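PDB 4LTU: ferredoxin from Rhodopseudomonas palustris, which probably works as an electron carrier, passing single electrons to and from partner proteins through its bound [2Fe-2S] cluster. Local coordinates for residues E14-A19 against M25-N30; T48-V53 against D70-T75; L56-L61 against N82-C87. All blocks are in the same frame, centred on the assembly; numbering follows the deposited sequence.

Contact 1 of 3, residues E14-A19 against M25-N30; sequences EIVDAA and MFAALN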
loop_
_atom_site.group_PDB
_atom_site.type_symbol
_atom_site.label_atom_id
_atom_site.label_comp_id
_atom_site.label_asym_id
_atom_site.label_seq_id
_atom_site.Cartn_x
_atom_site.Cartn_y
_atom_site.Cartn_z
ATOM N N GLU A 14 11.856 4.362 4.387
ATOM C CA GLU A 14 11.916 5.327 3.306
ATOM C C GLU A 14 10.727 6.260 3.499
ATOM O O GLU A 14 9.595 5.801 3.670
ATOM C CB GLU A 14 11.772 4.630 1.950
ATOM C CG GLU A 14 12.967 3.839 1.555
ATOM C CD GLU A 14 12.966 3.446 0.090
ATOM O OE1 GLU A 14 13.329 2.288 -0.208
ATOM O OE2 GLU A 14 12.654 4.293 -0.773
ATOM N N ILE A 15 10.986 7.560 3.475
ATOM C CA ILE A 15 9.899 8.513 3.479
ATOM C C ILE A 15 9.701 9.088 2.099
ATOM O O ILE A 15 10.627 9.640 1.490
ATOM C CB ILE A 15 10.060 9.588 4.551
ATOM C CG1 ILE A 15 9.940 8.922 5.934
ATOM C CG2 ILE A 15 9.037 10.718 4.330
ATOM C CD1 ILE A 15 9.202 9.739 6.962
ATOM N N VAL A 16 8.483 8.916 1.591
ATOM C CA VAL A 16 8.156 9.378 0.240
ATOM C C VAL A 16 7.138 10.486 0.313
ATOM O O VAL A 16 6.156 10.413 1.059
ATOM C CB VAL A 16 7.660 8.216 -0.696
ATOM C CG1 VAL A 16 8.504 6.936 -0.502
ATOM C CG2 VAL A 16 6.206 7.908 -0.485
ATOM N N ASP A 17 7.366 11.526 -0.467
ATOM C CA ASP A 17 6.351 12.550 -0.643
ATOM C C ASP A 17 5.156 11.999 -1.418
ATOM O O ASP A 17 5.273 11.072 -2.230
ATOM C CB ASP A 17 6.953 13.750 -1.355
ATOM C CG ASP A 17 8.226 14.231 -0.677
ATOM O OD1 ASP A 17 8.202 15.333 -0.113
ATOM O OD2 ASP A 17 9.245 13.495 -0.688
ATOM N N ALA A 18 4.001 12.571 -1.135
ATOM C CA ALA A 18 2.800 12.231 -1.823
ATOM C C ALA A 18 1.905 13.447 -1.751
ATOM O O ALA A 18 1.813 14.105 -0.718
ATOM C CB ALA A 18 2.130 11.019 -1.178
ATOM N N ALA A 19 1.265 13.764 -2.863
ATOM C CA ALA A 19 0.302 14.844 -2.870
ATOM C C ALA A 19 -0.993 14.227 -2.378
ATOM O O ALA A 19 -1.113 13.000 -2.320
ATOM C CB ALA A 19 0.148 15.385 -4.290
ATOM N N MET A 25 0.662 3.633 -4.040
ATOM C CA MET A 25 1.431 2.960 -5.068
ATOM C C MET A 25 2.118 3.991 -5.987
ATOM O O MET A 25 3.316 3.877 -6.316
ATOM C CB MET A 25 0.514 2.035 -5.888
ATOM C CG MET A 25 1.248 1.309 -7.030
ATOM S SD MET A 25 0.182 1.095 -8.468
ATOM C CE MET A 25 -0.042 2.797 -8.957
ATOM N N PHE A 26 1.335 4.978 -6.404
ATOM C CA PHE A 26 1.817 6.018 -7.263
ATOM C C PHE A 26 2.988 6.695 -6.531
ATOM O O PHE A 26 4.104 6.783 -7.064
ATOM C CB PHE A 26 0.677 7.002 -7.570
ATOM C CG PHE A 26 1.109 8.203 -8.369
ATOM C CD1 PHE A 26 1.010 8.204 -9.766
ATOM C CD2 PHE A 26 1.619 9.342 -7.723
ATOM C CE1 PHE A 26 1.415 9.312 -10.510
ATOM C CE2 PHE A 26 2.022 10.446 -8.447
ATOM C CZ PHE A 26 1.924 10.436 -9.854
ATOM N N ALA A 27 2.722 7.131 -5.303
ATOM C CA ALA A 27 3.735 7.725 -4.446
ATOM C C ALA A 27 5.004 6.881 -4.357
ATOM O O ALA A 27 6.085 7.395 -4.548
ATOM C CB ALA A 27 3.159 7.997 -3.037
ATOM N N ALA A 28 4.862 5.597 -4.053
ATOM C CA ALA A 28 5.986 4.649 -4.074
ATOM C C ALA A 28 6.813 4.667 -5.379
ATOM O O ALA A 28 8.045 4.843 -5.365
ATOM C CB ALA A 28 5.474 3.250 -3.820
ATOM N N LEU A 29 6.122 4.490 -6.502
ATOM C CA LEU A 29 6.771 4.245 -7.791
ATOM C C LEU A 29 7.476 5.469 -8.319
ATOM O O LEU A 29 8.422 5.366 -9.081
ATOM C CB LEU A 29 5.736 3.770 -8.810
ATOM C CG LEU A 29 5.124 2.415 -8.474
ATOM C CD1 LEU A 29 4.021 2.155 -9.479
ATOM C CD2 LEU A 29 6.209 1.351 -8.549
ATOM N N ASN A 30 6.992 6.628 -7.888
ATOM C CA ASN A 30 7.489 7.907 -8.341
ATOM C C ASN A 30 8.604 8.477 -7.439
ATOM O O ASN A 30 9.155 9.557 -7.690
ATOM C CB ASN A 30 6.289 8.835 -8.526
ATOM C CG ASN A 30 5.597 8.594 -9.872
ATOM O OD1 ASN A 30 6.166 8.903 -10.909
ATOM N ND2 ASN A 30 4.412 7.991 -9.862
#

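Contact 2 of 3, residues T48-V53 against D70-T75; sequences TCHVYV and DLLDGT. With FES (Fe2/s2 (inorganic) cluster), chain C.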
loop_
_atom_site.group_PDB
_atom_site.type_symbol
_atom_site.label_atom_id
_atom_site.label_comp_id
_atom_site.label_asym_id
_atom_site.label_seq_id
_atom_site.Cartn_x
_atom_site.Cartn_y
_atom_site.Cartn_z
ATOM N N THR A 48 -0.687 -7.361 -6.749
ATOM C CA THR A 48 0.767 -7.182 -6.737
ATOM C C THR A 48 1.261 -5.796 -6.300
ATOM O O THR A 48 2.449 -5.468 -6.485
ATOM C CB THR A 48 1.436 -7.533 -8.137
ATOM O OG1 THR A 48 1.119 -6.524 -9.101
ATOM C CG2 THR A 48 1.006 -8.937 -8.683
ATOM N N CYS A 49 0.351 -4.979 -5.760
ATOM C CA CYS A 49 0.697 -3.744 -5.048
ATOM C C CYS A 49 0.401 -3.882 -3.537
ATOM O O CYS A 49 0.131 -2.875 -2.869
ATOM C CB CYS A 49 -0.122 -2.569 -5.594
ATOM S SG CYS A 49 -1.914 -2.698 -5.309
ATOM N N HIS A 50 0.422 -5.121 -3.039
ATOM C CA HIS A 50 0.097 -5.517 -1.650
ATOM C C HIS A 50 0.871 -4.693 -0.621
ATOM O O HIS A 50 2.050 -4.446 -0.808
ATOM C CB HIS A 50 0.498 -7.010 -1.503
ATOM C CG HIS A 50 0.056 -7.676 -0.234
ATOM N ND1 HIS A 50 -0.917 -7.159 0.603
ATOM C CD2 HIS A 50 0.402 -8.880 0.292
ATOM C CE1 HIS A 50 -1.140 -8.006 1.597
ATOM N NE2 HIS A 50 -0.367 -9.066 1.416
ATOM N N VAL A 51 0.210 -4.240 0.439
ATOM C CA VAL A 51 0.931 -3.681 1.589
ATOM C C VAL A 51 0.258 -4.072 2.893
ATOM O O VAL A 51 -0.916 -4.418 2.903
ATOM C CB VAL A 51 1.049 -2.135 1.561
ATOM C CG1 VAL A 51 2.037 -1.651 0.494
ATOM C CG2 VAL A 51 -0.312 -1.468 1.429
ATOM N N TYR A 52 1.004 -4.005 3.997
ATOM C CA TYR A 52 0.406 -4.054 5.342
ATOM C C TYR A 52 0.389 -2.661 5.967
ATOM O O TYR A 52 1.421 -2.025 6.162
ATOM C CB TYR A 52 1.123 -5.042 6.269
ATOM C CG TYR A 52 1.652 -6.349 5.638
ATOM C CD1 TYR A 52 0.801 -7.247 4.995
ATOM C CD2 TYR A 52 3.000 -6.701 5.763
ATOM C CE1 TYR A 52 1.280 -8.449 4.436
ATOM C CE2 TYR A 52 3.495 -7.902 5.226
ATOM C CZ TYR A 52 2.621 -8.773 4.568
ATOM O OH TYR A 52 3.117 -9.956 4.038
ATOM N N VAL A 53 -0.806 -2.172 6.247
ATOM C CA VAL A 53 -0.972 -0.920 6.941
ATOM C C VAL A 53 -0.574 -1.129 8.414
ATOM O O VAL A 53 -0.828 -2.207 9.001
ATOM C CB VAL A 53 -2.416 -0.457 6.839
ATOM C CG1 VAL A 53 -2.581 0.907 7.462
ATOM C CG2 VAL A 53 -2.844 -0.427 5.355
ATOM N N ASP A 70 -11.735 -9.530 -2.393
ATOM C CA ASP A 70 -11.473 -10.765 -3.137
ATOM C C ASP A 70 -10.117 -10.756 -3.837
ATOM O O ASP A 70 -9.447 -11.787 -3.902
ATOM C CB ASP A 70 -12.576 -11.098 -4.115
ATOM C CG ASP A 70 -12.363 -12.448 -4.770
ATOM O OD1 ASP A 70 -12.467 -13.490 -4.059
ATOM O OD2 ASP A 70 -12.071 -12.457 -5.991
ATOM N N LEU A 71 -9.706 -9.604 -4.360
ATOM C CA LEU A 71 -8.325 -9.486 -4.844
ATOM C C LEU A 71 -7.309 -9.901 -3.773
ATOM O O LEU A 71 -6.349 -10.612 -4.048
ATOM C CB LEU A 71 -8.031 -8.067 -5.351
ATOM C CG LEU A 71 -8.622 -7.792 -6.742
ATOM C CD1 LEU A 71 -8.445 -6.331 -7.106
ATOM C CD2 LEU A 71 -8.029 -8.762 -7.828
ATOM N N LEU A 72 -7.542 -9.481 -2.545
ATOM C CA LEU A 72 -6.556 -9.723 -1.498
ATOM C C LEU A 72 -6.301 -11.187 -1.139
ATOM O O LEU A 72 -5.214 -11.507 -0.637
ATOM C CB LEU A 72 -6.862 -8.902 -0.248
ATOM C CG LEU A 72 -6.518 -7.423 -0.413
ATOM C CD1 LEU A 72 -7.059 -6.635 0.774
ATOM C CD2 LEU A 72 -4.987 -7.223 -0.626
ATOM N N ASP A 73 -7.240 -12.094 -1.400
ATOM C CA ASP A 73 -6.886 -13.468 -1.089
ATOM C C ASP A 73 -6.161 -14.255 -2.182
ATOM O O ASP A 73 -5.917 -15.453 -2.029
ATOM C CB ASP A 73 -8.002 -14.262 -0.363
ATOM C CG ASP A 73 -9.309 -14.201 -1.058
ATOM O OD1 ASP A 73 -9.303 -14.380 -2.285
ATOM O OD2 ASP A 73 -10.337 -13.964 -0.381
ATOM N N GLY A 74 -5.761 -13.532 -3.237
ATOM C CA GLY A 74 -4.903 -14.053 -4.284
ATOM C C GLY A 74 -3.494 -13.471 -4.255
ATOM O O GLY A 74 -2.752 -13.572 -5.245
ATOM N N THR A 75 -3.120 -12.861 -3.126
ATOM C CA THR A 75 -1.799 -12.248 -2.982
ATOM C C THR A 75 -0.680 -13.300 -3.046
ATOM O O THR A 75 -0.943 -14.474 -2.833
ATOM C CB THR A 75 -1.700 -11.426 -1.677
ATOM O OG1 THR A 75 -2.213 -12.197 -0.583
ATOM C CG2 THR A 75 -2.499 -10.132 -1.797
HETATM FE FE1 FES C . -3.078 -3.909 -9.677
HETATM FE FE2 FES C . -3.031 -2.249 -7.244
HETATM S S1 FES C . -4.408 -3.804 -7.973
HETATM S S2 FES C . -1.652 -2.407 -8.908
#

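Contact 3 of 3, residues L56-L61 against N82-C87; sequences LWLAKL and NSRLSC. With FES (Fe2/s2 (inorganic) cluster), chain C.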
loop_
_atom_site.group_PDB
_atom_site.type_symbol
_atom_site.label_atom_id
_atom_site.label_comp_id
_atom_site.label_asym_id
_atom_site.label_seq_id
_atom_site.Cartn_x
_atom_site.Cartn_y
_atom_site.Cartn_z
ATOM N N LEU A 56 -1.859 0.730 13.872
ATOM C CA LEU A 56 -2.442 1.961 14.382
ATOM C C LEU A 56 -3.067 2.877 13.340
ATOM O O LEU A 56 -3.859 3.762 13.697
ATOM C CB LEU A 56 -1.409 2.735 15.226
ATOM C CG LEU A 56 -0.764 1.959 16.382
ATOM C CD1 LEU A 56 0.544 2.618 16.767
ATOM C CD2 LEU A 56 -1.697 1.755 17.631
ATOM N N TRP A 57 -2.730 2.675 12.061
ATOM C CA TRP A 57 -3.252 3.527 10.970
ATOM C C TRP A 57 -4.435 2.903 10.217
ATOM O O TRP A 57 -5.156 3.609 9.520
ATOM C CB TRP A 57 -2.142 3.923 9.965
ATOM C CG TRP A 57 -1.177 4.980 10.447
ATOM C CD1 TRP A 57 0.013 4.769 11.076
ATOM C CD2 TRP A 57 -1.323 6.405 10.338
ATOM N NE1 TRP A 57 0.619 5.976 11.375
ATOM C CE2 TRP A 57 -0.183 6.994 10.933
ATOM C CE3 TRP A 57 -2.318 7.243 9.813
ATOM C CZ2 TRP A 57 0.005 8.389 10.999
ATOM C CZ3 TRP A 57 -2.132 8.632 9.884
ATOM C CH2 TRP A 57 -0.976 9.185 10.468
ATOM N N LEU A 58 -4.630 1.591 10.328
ATOM C CA LEU A 58 -5.752 0.947 9.643
ATOM C C LEU A 58 -7.060 1.718 9.839
ATOM O O LEU A 58 -7.743 2.030 8.862
ATOM C CB LEU A 58 -5.919 -0.509 10.062
ATOM C CG LEU A 58 -6.681 -1.376 9.030
ATOM C CD1 LEU A 58 -5.932 -1.544 7.730
ATOM C CD2 LEU A 58 -7.087 -2.775 9.586
ATOM N N ALA A 59 -7.390 2.035 11.092
ATOM C CA ALA A 59 -8.670 2.692 11.436
ATOM C C ALA A 59 -8.948 3.993 10.671
ATOM O O ALA A 59 -10.104 4.332 10.466
ATOM C CB ALA A 59 -8.780 2.942 12.973
ATOM N N LYS A 60 -7.893 4.701 10.264
ATOM C CA LYS A 60 -8.010 6.012 9.597
ATOM C C LYS A 60 -8.306 5.946 8.093
ATOM O O LYS A 60 -8.544 6.972 7.439
ATOM C CB LYS A 60 -6.757 6.859 9.882
ATOM C CG LYS A 60 -6.768 7.502 11.287
ATOM C CD LYS A 60 -5.489 8.287 11.616
ATOM C CE LYS A 60 -5.467 8.696 13.106
ATOM N NZ LYS A 60 -4.085 8.856 13.683
ATOM N N LEU A 61 -8.304 4.729 7.555
ATOM C CA LEU A 61 -8.578 4.510 6.153
ATOM C C LEU A 61 -10.043 4.142 5.892
ATOM O O LEU A 61 -10.670 3.423 6.686
ATOM C CB LEU A 61 -7.681 3.399 5.614
ATOM C CG LEU A 61 -6.174 3.660 5.689
ATOM C CD1 LEU A 61 -5.420 2.441 5.213
ATOM C CD2 LEU A 61 -5.839 4.873 4.870
ATOM N N ASN A 82 -4.396 -6.579 8.351
ATOM C CA ASN A 82 -4.078 -5.216 7.934
ATOM C C ASN A 82 -3.674 -5.074 6.462
ATOM O O ASN A 82 -3.316 -3.991 6.016
ATOM C CB ASN A 82 -2.976 -4.676 8.830
ATOM C CG ASN A 82 -3.478 -4.303 10.217
ATOM O OD1 ASN A 82 -4.533 -4.779 10.682
ATOM N ND2 ASN A 82 -2.716 -3.455 10.896
ATOM N N SER A 83 -3.732 -6.168 5.719
ATOM C CA SER A 83 -3.456 -6.145 4.278
ATOM C C SER A 83 -4.326 -5.135 3.499
ATOM O O SER A 83 -5.513 -4.987 3.760
ATOM C CB SER A 83 -3.604 -7.564 3.710
ATOM O OG SER A 83 -2.478 -8.372 4.043
ATOM N N ARG A 84 -3.708 -4.407 2.578
ATOM C CA ARG A 84 -4.415 -3.496 1.674
ATOM C C ARG A 84 -3.738 -3.533 0.292
ATOM O O ARG A 84 -2.579 -3.930 0.169
ATOM C CB ARG A 84 -4.401 -2.041 2.183
ATOM C CG ARG A 84 -5.317 -1.656 3.371
ATOM C CD ARG A 84 -6.793 -1.830 3.092
ATOM N NE ARG A 84 -7.103 -1.182 1.832
ATOM C CZ ARG A 84 -7.768 -0.040 1.691
ATOM N NH1 ARG A 84 -8.273 0.610 2.741
ATOM N NH2 ARG A 84 -7.941 0.440 0.471
ATOM N N LEU A 85 -4.479 -3.119 -0.730
ATOM C CA LEU A 85 -3.933 -2.840 -2.057
ATOM C C LEU A 85 -3.602 -1.371 -2.070
ATOM O O LEU A 85 -4.491 -0.538 -1.968
ATOM C CB LEU A 85 -4.960 -3.137 -3.153
ATOM C CG LEU A 85 -5.247 -4.619 -3.393
ATOM C CD1 LEU A 85 -6.347 -4.748 -4.393
ATOM C CD2 LEU A 85 -3.964 -5.285 -3.891
ATOM N N SER A 86 -2.310 -1.087 -2.167
ATOM C CA SER A 86 -1.773 0.250 -2.071
ATOM C C SER A 86 -2.234 1.212 -3.156
ATOM O O SER A 86 -2.190 2.419 -2.947
ATOM C CB SER A 86 -0.246 0.207 -2.042
ATOM O OG SER A 86 0.249 -0.221 -3.290
ATOM N N CYS A 87 -2.666 0.709 -4.305
ATOM C CA CYS A 87 -3.223 1.599 -5.339
ATOM C C CYS A 87 -4.654 2.045 -4.953
ATOM O O CYS A 87 -5.166 3.031 -5.483
ATOM C CB CYS A 87 -3.195 0.931 -6.723
ATOM S SG CYS A 87 -4.258 -0.548 -6.899
HETATM FE FE1 FES C . -3.078 -3.909 -9.677
HETATM FE FE2 FES C . -3.031 -2.249 -7.244
HETATM S S1 FES C . -4.408 -3.804 -7.973
HETATM S S2 FES C . -1.652 -2.407 -8.908
#

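Contact 1 of 3, residues E14-A19 against M25-N30
Small apolar packing between a helix and an outer strand is the nature of this contact: Ala27, on helix 24-29, fits its methyl group against Val16 near the end of strand 13-17 and Ala18 just beyond it. The strand and helix axes come within 8.0 Å, with their chain directions 110° apart, a spacing that alanine on the helix readily permits. The CB of Ala27 lies 3.7 Å from CB of Ala18 and 4.0 Å from CG2 of Val16, and the carbonyl O of Asp17 approaches the same methyl at 3.8 Å. The chi1 of Val16 (-42°) turns CG1 away from the carbonyl carbon and leaves CG2 between the backbone N and that carbon, pointing at the helix. In the beta-grasp fold of the adrenodoxin-type ferredoxins a helix lies across a mixed sheet, and here Ala27 also touches Ile4 of strand 3-7, the antiparallel neighbour of 13-17. Val16 packs in addition on Phe6 of that strand and on Ile33. Asn30 folds back on Phe26: its backbone N and ND2 both donate to the carbonyl O of that residue. The ND2 bond is 3.1 Å long and reaches Phe26 O from above the carbonyl plane, while the same nitrogen stands 3.2 Å above the plane of the Phe26 ring, over its centre.

Contact 2 of 3, residues T48-V53 against D70-T75
His50 and Thr75 meet through a CH-pi interaction, an instructive case of a methyl group laid on the face of an imidazole. CG2 of Thr75 lies 3.8 Å from the centroid of the His50 ring and only 12° off the ring normal, almost directly above its centre, and the two side chains cross at about a right angle. With its ring anti to the backbone N (chi1 -171°), His50 extends from the start of strand 50-53 to meet the turn that follows helix 66-72. A looser van der Waals contact comes from CD2 of Leu72, which approaches the ring obliquely. Polar bonds hold the pieces in shape without joining the two segments. A type I turn runs from Leu72 to Thr75, overlapped by a bond from Gly74 N to Leu71 O at 3.1 Å; the hydroxyl OG1 of Thr75 is hydrogen-bonded to the carbonyl O of Ser77, while its methyl branch faces the histidine. Metal coordination comes from the residue just before His50: Cys49 SG binds the iron FE2 of the cluster at 2.3 Å. In this beta-grasp ferredoxin, Leu72 of the 66-72 range and Thr75 of the turn pack on His50 of the strand that leaves the cluster loop. Strand 50-53 lies between strands 99-101 and 83-85, antiparallel to both, and Ser83 of the latter also touches His50.

Contact 3 of 3, residues L56-L61 against N82-C87
Leu58 and Asn82 form the nearest backbone approach, CA to CA 6.6 Å, where residues 56-60, helix-like in backbone torsions though lacking a regular helix's bonds, pass the start of strand 83-85. That strand is an outermost one in the mixed sheet of the beta-grasp fold, and the loop packs on Asn82 and on Arg84 of the strand before the chain enters helix 66-72. Leu58 takes CG anti to its backbone N (chi1 -158°), which carries both methyls toward Asn82, just ahead of the strand. CD2 comes to 3.4 Å from the amide OD1 of Asn82, whereas CD1 rests 4.0 Å from the Asn82 carbonyl O and also reaches CG of Arg84. Asn82 itself is anchored through ND2 to the carbonyl O of Val53, which fixes the amide that Leu58 meets. Shortening Leu58 to an alanine here would probably open a gap over Asn82 and leave the aliphatic part of Arg84 with less cover. Arg84 is bent at chi2 and chi3, its NE held in a salt bridge to Glu68 OE2. Its chain and that of Leu61 run alongside in opposite senses, leaving Leu61 CB 4.0 Å from Arg84 NH1.

All three contacts reach one sheet; segments of each bring a residue to the cluster pocket. Contacts 2 and 3, with centres about 11 Å apart, share neighbouring strands: Val51 O probably bonds to Arg84 N at 2.8 Å, and Cys49 O to Ser86 OG at 2.7 Å. Their cysteines converge on the same iron, FE2, which Cys87 SG binds at 2.1 Å beside Cys49 SG. Contact 1, centre to centre about 15 Å from contact 3 and about 18 Å from contact 2, joins through Met25, whose N lies 3.3 Å from Ser86 O, a probable hydrogen bond. Ser86, in segment 82-87, thus bonds to Cys49 and probably to Met25 of helix 24-29, while Ala28 stays about 10 Å from the cluster, side chain to cluster.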